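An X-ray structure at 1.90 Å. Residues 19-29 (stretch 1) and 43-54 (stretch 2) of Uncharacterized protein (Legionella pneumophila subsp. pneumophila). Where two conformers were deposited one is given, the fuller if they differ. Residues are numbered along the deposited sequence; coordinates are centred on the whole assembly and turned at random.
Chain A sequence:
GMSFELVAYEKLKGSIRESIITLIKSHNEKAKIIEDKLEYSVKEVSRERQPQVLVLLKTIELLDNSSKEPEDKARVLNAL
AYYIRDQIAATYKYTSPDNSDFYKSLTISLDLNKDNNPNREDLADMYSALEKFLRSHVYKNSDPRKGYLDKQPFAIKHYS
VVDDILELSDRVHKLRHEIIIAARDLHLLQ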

# COMPACT_ATOMS: atom_id res chain seq x y z
N SER A 19 -24.14 -0.58 -22.99
CA SER A 19 -24.26 0.83 -22.64
C SER A 19 -23.39 1.71 -23.54
O SER A 19 -23.73 2.87 -23.83
CB SER A 19 -23.97 1.04 -21.15
OG SER A 19 -24.90 0.30 -20.36
N ILE A 20 -22.28 1.17 -24.01
CA ILE A 20 -21.38 1.95 -24.87
C ILE A 20 -22.06 2.14 -26.23
O ILE A 20 -22.10 3.25 -26.79
CB ILE A 20 -20.04 1.28 -25.00
CG1 ILE A 20 -19.27 1.44 -23.68
CG2 ILE A 20 -19.24 1.87 -26.19
CD1 ILE A 20 -18.01 0.57 -23.59
N ILE A 21 -22.60 1.05 -26.76
CA ILE A 21 -23.40 1.12 -27.99
C ILE A 21 -24.54 2.15 -27.88
O ILE A 21 -24.83 2.90 -28.83
CB ILE A 21 -23.94 -0.29 -28.29
CG1 ILE A 21 -22.76 -1.18 -28.79
CG2 ILE A 21 -25.09 -0.25 -29.28
CD1 ILE A 21 -23.08 -2.62 -28.83
N THR A 22 -25.20 2.20 -26.74
CA THR A 22 -26.33 3.10 -26.57
C THR A 22 -25.80 4.54 -26.55
O THR A 22 -26.37 5.41 -27.19
CB THR A 22 -27.08 2.76 -25.25
OG1 THR A 22 -27.71 1.48 -25.41
CG2 THR A 22 -28.16 3.85 -24.92
N LEU A 23 -24.69 4.76 -25.84
CA LEU A 23 -24.02 6.07 -25.79
C LEU A 23 -23.66 6.55 -27.19
O LEU A 23 -23.89 7.70 -27.55
CB LEU A 23 -22.73 5.99 -24.90
CG LEU A 23 -22.10 7.36 -24.55
CD1 LEU A 23 -23.10 8.24 -23.71
CD2 LEU A 23 -20.78 7.20 -23.80
N ILE A 24 -23.08 5.67 -27.99
CA ILE A 24 -22.72 6.00 -29.36
C ILE A 24 -23.97 6.41 -30.17
O ILE A 24 -23.98 7.44 -30.87
CB ILE A 24 -22.00 4.79 -30.03
CG1 ILE A 24 -20.57 4.63 -29.48
CG2 ILE A 24 -21.93 4.96 -31.54
CD1 ILE A 24 -19.99 3.23 -29.71
N LYS A 25 -25.02 5.60 -30.05
CA LYS A 25 -26.24 5.82 -30.78
C LYS A 25 -26.99 7.06 -30.31
O LYS A 25 -27.72 7.63 -31.11
CB LYS A 25 -27.11 4.55 -30.76
CG LYS A 25 -26.66 3.50 -31.77
CD LYS A 25 -27.33 2.14 -31.52
CE LYS A 25 -27.02 1.12 -32.64
NZ LYS A 25 -27.79 -0.15 -32.41
N SER A 26 -26.81 7.48 -29.05
CA SER A 26 -27.46 8.70 -28.55
C SER A 26 -26.92 9.93 -29.27
O SER A 26 -27.59 10.94 -29.33
CB SER A 26 -27.34 8.89 -27.02
OG SER A 26 -26.01 9.20 -26.63
N HIS A 27 -25.70 9.85 -29.81
CA HIS A 27 -25.18 10.95 -30.65
C HIS A 27 -25.51 10.74 -32.14
O HIS A 27 -25.83 11.70 -32.85
CB HIS A 27 -23.65 11.15 -30.47
CG HIS A 27 -23.07 12.19 -31.39
ND1 HIS A 27 -22.22 11.88 -32.43
CD2 HIS A 27 -23.27 13.53 -31.46
CE1 HIS A 27 -21.90 12.98 -33.08
NE2 HIS A 27 -22.53 14.00 -32.52
N ASN A 28 -25.45 9.50 -32.61
CA ASN A 28 -25.65 9.21 -34.01
C ASN A 28 -26.41 7.91 -34.17
O ASN A 28 -25.84 6.83 -34.02
CB ASN A 28 -24.30 9.10 -34.76
CG ASN A 28 -24.46 8.82 -36.25
OD1 ASN A 28 -25.58 8.83 -36.79
ND2 ASN A 28 -23.34 8.58 -36.93
N GLU A 29 -27.70 8.03 -34.51
CA GLU A 29 -28.61 6.90 -34.44
C GLU A 29 -28.24 5.93 -35.57
O GLU A 29 -28.57 4.75 -35.51
CB GLU A 29 -30.07 7.36 -34.60
CG GLU A 29 -30.35 7.89 -36.02
CD GLU A 29 -31.63 8.69 -36.12
OE1 GLU A 29 -31.66 9.79 -35.53
OE2 GLU A 29 -32.58 8.26 -36.84
N LYS A 43 -15.28 7.61 -31.49
CA LYS A 43 -15.27 8.98 -31.96
C LYS A 43 -16.66 9.67 -31.85
O LYS A 43 -16.77 10.91 -31.84
CB LYS A 43 -14.76 8.99 -33.40
CG LYS A 43 -15.51 7.97 -34.29
CD LYS A 43 -15.13 8.01 -35.77
CE LYS A 43 -16.08 7.16 -36.62
NZ LYS A 43 -15.49 6.91 -37.97
N GLU A 44 -17.72 8.87 -31.77
CA GLU A 44 -19.09 9.40 -31.72
C GLU A 44 -19.50 9.96 -30.36
O GLU A 44 -20.42 10.78 -30.30
CB GLU A 44 -20.09 8.32 -32.12
CG GLU A 44 -19.92 7.84 -33.56
CD GLU A 44 -20.44 8.82 -34.61
OE1 GLU A 44 -20.90 9.95 -34.32
OE2 GLU A 44 -20.39 8.42 -35.77
N VAL A 45 -18.81 9.56 -29.30
CA VAL A 45 -19.15 10.03 -27.95
C VAL A 45 -18.38 11.30 -27.59
O VAL A 45 -17.44 11.69 -28.28
CB VAL A 45 -18.97 8.90 -26.90
CG1 VAL A 45 -19.70 7.64 -27.36
CG2 VAL A 45 -17.49 8.60 -26.63
N SER A 46 -18.82 11.98 -26.53
CA SER A 46 -18.19 13.25 -26.14
C SER A 46 -16.71 13.09 -25.80
O SER A 46 -16.26 12.03 -25.39
CB SER A 46 -18.92 13.84 -24.94
OG SER A 46 -18.63 13.07 -23.78
N ARG A 47 -15.95 14.18 -25.94
CA ARG A 47 -14.50 14.14 -25.69
C ARG A 47 -14.28 13.63 -24.28
O ARG A 47 -13.42 12.77 -24.02
CB ARG A 47 -13.89 15.53 -25.92
CG ARG A 47 -12.40 15.63 -25.57
CD ARG A 47 -11.72 16.83 -26.25
NE ARG A 47 -10.34 17.03 -25.79
CZ ARG A 47 -9.55 18.02 -26.21
NH1 ARG A 47 -10.01 18.89 -27.10
NH2 ARG A 47 -8.32 18.15 -25.75
N GLU A 48 -15.12 14.07 -23.36
CA GLU A 48 -15.02 13.60 -21.98
C GLU A 48 -15.18 12.07 -21.79
O GLU A 48 -14.48 11.41 -20.97
CB GLU A 48 -16.08 14.34 -21.18
CG GLU A 48 -16.14 13.99 -19.73
CD GLU A 48 -17.08 14.93 -18.99
OE1 GLU A 48 -18.30 14.96 -19.33
OE2 GLU A 48 -16.60 15.65 -18.09
N ARG A 49 -16.15 11.48 -22.49
CA ARG A 49 -16.44 10.06 -22.33
C ARG A 49 -15.47 9.19 -23.12
O ARG A 49 -15.33 8.01 -22.85
CB ARG A 49 -17.89 9.76 -22.82
CG ARG A 49 -18.98 10.23 -21.86
CD ARG A 49 -19.17 9.37 -20.56
NE ARG A 49 -20.03 10.20 -19.71
CZ ARG A 49 -19.59 11.02 -18.76
NH1 ARG A 49 -18.28 11.08 -18.42
NH2 ARG A 49 -20.47 11.79 -18.12
N GLN A 50 -14.83 9.76 -24.13
CA GLN A 50 -13.97 8.97 -25.00
C GLN A 50 -12.92 8.16 -24.24
O GLN A 50 -12.88 6.95 -24.40
CB GLN A 50 -13.32 9.84 -26.09
CG GLN A 50 -14.34 10.18 -27.16
CD GLN A 50 -13.77 11.07 -28.25
OE1 GLN A 50 -12.57 11.19 -28.39
NE2 GLN A 50 -14.65 11.68 -29.03
N PRO A 51 -12.12 8.80 -23.36
CA PRO A 51 -11.10 7.96 -22.73
C PRO A 51 -11.69 6.96 -21.75
O PRO A 51 -11.09 5.88 -21.57
CB PRO A 51 -10.14 8.97 -22.05
CG PRO A 51 -10.90 10.24 -21.91
CD PRO A 51 -11.95 10.22 -23.04
N GLN A 52 -12.82 7.27 -21.12
CA GLN A 52 -13.42 6.31 -20.21
C GLN A 52 -13.87 5.08 -20.99
O GLN A 52 -13.65 3.94 -20.58
CB GLN A 52 -14.58 6.94 -19.49
CG GLN A 52 -14.17 8.13 -18.67
CD GLN A 52 -15.36 8.90 -18.16
OE1 GLN A 52 -16.40 8.98 -18.82
NE2 GLN A 52 -15.24 9.46 -16.95
N VAL A 53 -14.48 5.31 -22.15
CA VAL A 53 -14.92 4.21 -22.95
C VAL A 53 -13.77 3.36 -23.45
O VAL A 53 -13.84 2.15 -23.35
CB VAL A 53 -15.84 4.74 -24.14
CG1 VAL A 53 -16.06 3.69 -25.17
CG2 VAL A 53 -17.16 5.16 -23.58
N LEU A 54 -12.69 4.00 -23.94
CA LEU A 54 -11.53 3.27 -24.45
C LEU A 54 -10.81 2.49 -23.35
O LEU A 54 -10.38 1.34 -23.54
CB LEU A 54 -10.58 4.21 -25.23
CG LEU A 54 -11.17 4.82 -26.51
CD1 LEU A 54 -10.23 5.90 -27.10
CD2 LEU A 54 -11.36 3.71 -27.50

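The helix of residues 19-27 packs against a second stretch that passes from a 3-10 segment at 43-44 through a loop into another helix. The two helices run roughly antiparallel, with 154° between their N-to-C directions and a closest axial approach of 11.7 Å. The contact is modest, burying 460 Å² in total, and it changes in character along its length: apolar where helix 19-27 faces the loop at Val-45 and the second helix, polar where helix 19-27 gives way to loop.

The apolar part is built from branched aliphatic side chains. Ile-20 and Val-53, both buried, point toward each other and meet at 3.8 Å between Ile-20 CG2 and Val-53 CG1. One turn on, Leu-23, with chi1 t and chi2 p, lies against Val-45, Arg-49 and Val-53. Its CG is 3.7 Å from Val-45 CG1, with CD2 almost as near that atom, and its CD2 lies 4.2 Å from Val-53 CG2 and 4.0 Å from Arg-49 CB. Arg-49 thus offers the aliphatic base of its side chain to the leucine, while its NH1 turns to Gln-52 OE1 in a 2.8 Å hydrogen bond. Ile-24, whose CA-to-CB bond points sideways, uses both branches: CG1 is 3.8 Å from Val-45 CG1, and CG2 is 3.9 Å from Glu-44 CB. The compact side chain of Val-45 therefore touches both Leu-23 and Ile-24. The backbones come close here, with the CA atoms of Ile-24 and Glu-44 5.5 Å apart.

The polar part centres on Glu-44, which has 112 Å² covered by the other stretch, the largest share of any residue. Its side chain folds through chi1 and chi2 both m, bringing the carboxylate to the C-terminal end of helix 19-27, where each oxygen accepts one hydrogen bond. His-27 ND1 donates to Glu-44 OE1 at 3.0 Å, with an N-H...O angle of 138°, and Asn-28 ND2 donates to Glu-44 OE2 at 3.2 Å in a nearly straight bond of 169°. Both donors have chi1 t. Glutamate suits this place because its two acceptor oxygens meet the ring N-H of His-27 and the amide of Asn-28, while its aliphatic CB packs against Ile-24. His-27 ND1 is also 3.0 Å from Glu-44 O, but the angle is too poor for a hydrogen bond.

Bonds within the second stretch brace its side of the contact. Ser-46 OG accepts from Arg-49 N at 3.2 Å, capping the turn that leads into the helix, and Gln-50 NE2 donates to Val-45 O at 2.9 Å. Together they tie the segment around Val-45 and Ser-46 to Arg-49 and Gln-50.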